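Local coordinates for protein acetyltransferase PA1377 (Pseudomonas aeruginosa, PDB 2VI7) that probably works as an N-acetyltransferase of the GNAT (GCN5-related) family, transferring an acetyl group from acetyl-CoA, at residues A63-D68 / V95-K100. Sequence-based numbering, arbitrary orientation.
Sequences ALHQGD and VAWQGK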
loop_
_atom_site.group_PDB
_atom_site.type_symbol
_atom_site.label_atom_id
_atom_site.label_comp_id
_atom_site.label_asym_id
_atom_site.label_seq_id
_atom_site.Cartn_x
_atom_site.Cartn_y
_atom_site.Cartn_z
ATOM N N ALA A 63 -5.157 -20.536 -11.586
ATOM C CA ALA A 63 -6.244 -21.475 -11.786
ATOM C C ALA A 63 -5.997 -22.054 -13.161
ATOM O O ALA A 63 -5.800 -21.311 -14.117
ATOM C CB ALA A 63 -7.568 -20.753 -11.752
ATOM N N LEU A 64 -6.006 -23.379 -13.257
ATOM C CA LEU A 64 -5.748 -24.069 -14.519
ATOM C C LEU A 64 -6.893 -24.957 -14.999
ATOM O O LEU A 64 -7.603 -25.584 -14.212
ATOM C CB LEU A 64 -4.501 -24.945 -14.381
ATOM C CG LEU A 64 -3.207 -24.298 -13.913
ATOM C CD1 LEU A 64 -2.224 -25.366 -13.510
ATOM C CD2 LEU A 64 -2.637 -23.451 -15.017
ATOM N N HIS A 65 -7.057 -24.998 -16.312
ATOM C CA HIS A 65 -8.051 -25.852 -16.941
ATOM C C HIS A 65 -7.329 -26.456 -18.134
ATOM O O HIS A 65 -6.892 -25.727 -19.027
ATOM C CB HIS A 65 -9.252 -25.069 -17.447
ATOM C CG HIS A 65 -10.226 -25.921 -18.195
ATOM N ND1 HIS A 65 -10.920 -26.947 -17.592
ATOM C CD2 HIS A 65 -10.588 -25.935 -19.501
ATOM C CE1 HIS A 65 -11.666 -27.559 -18.493
ATOM N NE2 HIS A 65 -11.482 -26.966 -19.660
ATOM N N GLN A 66 -7.194 -27.777 -18.158
ATOM C CA GLN A 66 -6.477 -28.419 -19.258
ATOM C C GLN A 66 -5.129 -27.690 -19.491
ATOM O O GLN A 66 -4.773 -27.381 -20.629
ATOM C CB GLN A 66 -7.310 -28.367 -20.548
ATOM C CG GLN A 66 -8.803 -28.641 -20.372
ATOM C CD GLN A 66 -9.196 -30.061 -20.732
ATOM N N GLY A 67 -4.406 -27.382 -18.418
ATOM C CA GLY A 67 -3.112 -26.733 -18.569
ATOM C C GLY A 67 -3.050 -25.268 -18.979
ATOM O O GLY A 67 -1.955 -24.709 -19.096
ATOM N N ASP A 68 -4.197 -24.635 -19.212
ATOM C CA ASP A 68 -4.216 -23.219 -19.586
ATOM C C ASP A 68 -4.521 -22.346 -18.366
ATOM O O ASP A 68 -5.469 -22.622 -17.622
ATOM C CB ASP A 68 -5.279 -22.937 -20.661
ATOM C CG ASP A 68 -4.976 -23.614 -22.001
ATOM O OD1 ASP A 68 -3.854 -23.435 -22.531
ATOM O OD2 ASP A 68 -5.876 -24.315 -22.526
ATOM N N VAL A 95 -9.655 -12.951 -13.424
ATOM C CA VAL A 95 -10.262 -14.081 -14.117
ATOM C C VAL A 95 -10.649 -13.867 -15.581
ATOM O O VAL A 95 -11.212 -12.829 -15.954
ATOM C CB VAL A 95 -11.512 -14.560 -13.346
ATOM C CG1 VAL A 95 -12.076 -15.816 -13.981
ATOM C CG2 VAL A 95 -11.151 -14.827 -11.905
ATOM N N ALA A 96 -10.348 -14.885 -16.391
ATOM C CA ALA A 96 -10.659 -14.883 -17.818
ATOM C C ALA A 96 -12.158 -15.111 -17.977
ATOM O O ALA A 96 -12.858 -14.313 -18.612
ATOM C CB ALA A 96 -9.893 -15.993 -18.530
ATOM N N TRP A 97 -12.638 -16.203 -17.380
ATOM C CA TRP A 97 -14.054 -16.572 -17.431
ATOM C C TRP A 97 -14.835 -15.985 -16.256
ATOM O O TRP A 97 -14.686 -16.423 -15.108
ATOM C CB TRP A 97 -14.221 -18.094 -17.413
ATOM C CG TRP A 97 -13.393 -18.800 -18.427
ATOM C CD1 TRP A 97 -12.841 -18.260 -19.560
ATOM C CD2 TRP A 97 -13.057 -20.189 -18.435
ATOM N NE1 TRP A 97 -12.181 -19.231 -20.275
ATOM C CE2 TRP A 97 -12.297 -20.426 -19.611
ATOM C CE3 TRP A 97 -13.327 -21.263 -17.567
ATOM C CZ2 TRP A 97 -11.801 -21.695 -19.945
ATOM C CZ3 TRP A 97 -12.836 -22.528 -17.895
ATOM C CH2 TRP A 97 -12.079 -22.731 -19.079
ATOM N N GLN A 98 -15.664 -14.989 -16.545
ATOM C CA GLN A 98 -16.468 -14.375 -15.506
ATOM C C GLN A 98 -17.740 -15.227 -15.419
ATOM O O GLN A 98 -18.300 -15.623 -16.453
ATOM C CB GLN A 98 -16.786 -12.925 -15.892
ATOM C CG GLN A 98 -15.556 -12.014 -15.943
ATOM C CD GLN A 98 -15.263 -11.330 -14.617
ATOM N N GLY A 99 -18.163 -15.547 -14.197
ATOM C CA GLY A 99 -19.363 -16.348 -14.019
ATOM C C GLY A 99 -19.146 -17.851 -13.967
ATOM O O GLY A 99 -20.013 -18.582 -13.484
ATOM N N LYS A 100 -17.992 -18.311 -14.450
ATOM C CA LYS A 100 -17.672 -19.736 -14.461
ATOM C C LYS A 100 -17.102 -20.295 -13.136
ATOM O O LYS A 100 -16.645 -21.440 -13.087
ATOM C CB LYS A 100 -16.696 -20.035 -15.607
#
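His65 and Trp97 meet where a tight β-hairpin, closing strand 58-65 onto strand 68-77, comes beside the loop that follows strand 86-95. This is the GNAT fold. The Gln-Gly-Lys sequence at 98-100, just ahead of helix 102-117, fits the start of the family's Q/R-x-x-G-x-G/A signature, the loop that in relatives binds the pyrophosphate of acetyl-CoA; a like role here is probable. The hairpin turns through a type I' bend from His65 to Asp68, with Gln66 and Gly67 at the corners, both at positive phi. Two backbone bonds close it: His65 N to Asp68 O (3.1 Å) and Asp68 N to His65 O (2.9 Å). Across the contact there is no hydrogen bond, and the link is one aromatic pair. The outer edge of the Trp97 six-membered ring points at a face of the His65 imidazole in an offset edge-to-face stack, with centroids 5.4 Å apart and planes at 66°. Trp97 takes CG anti to its carbonyl carbon (chi1 -51°), and the indole reaches out from the loop to the hairpin. On His65, chi1 of 175° sets the imidazole beside the carbonyl carbon, where one face meets the indole. The far face of the imidazole is lined near its rim by Gln66 CG, which lies 3.2 Å above the plane, so the ring sits between its own turn and the indole. In the sheet, strand 68-77 lies between strands 58-65 and 86-95: both aromatic side chains touch Ile70, whose backbone also bonds to Ala63 and Ala96. At the surface, Trp97 CH2 is the atom that makes the closest approach, 3.6 Å from His65 CD2, 3.8 Å from His65 CG and 4.0 Å from His65 CB, with CD2 lying in the indole plane.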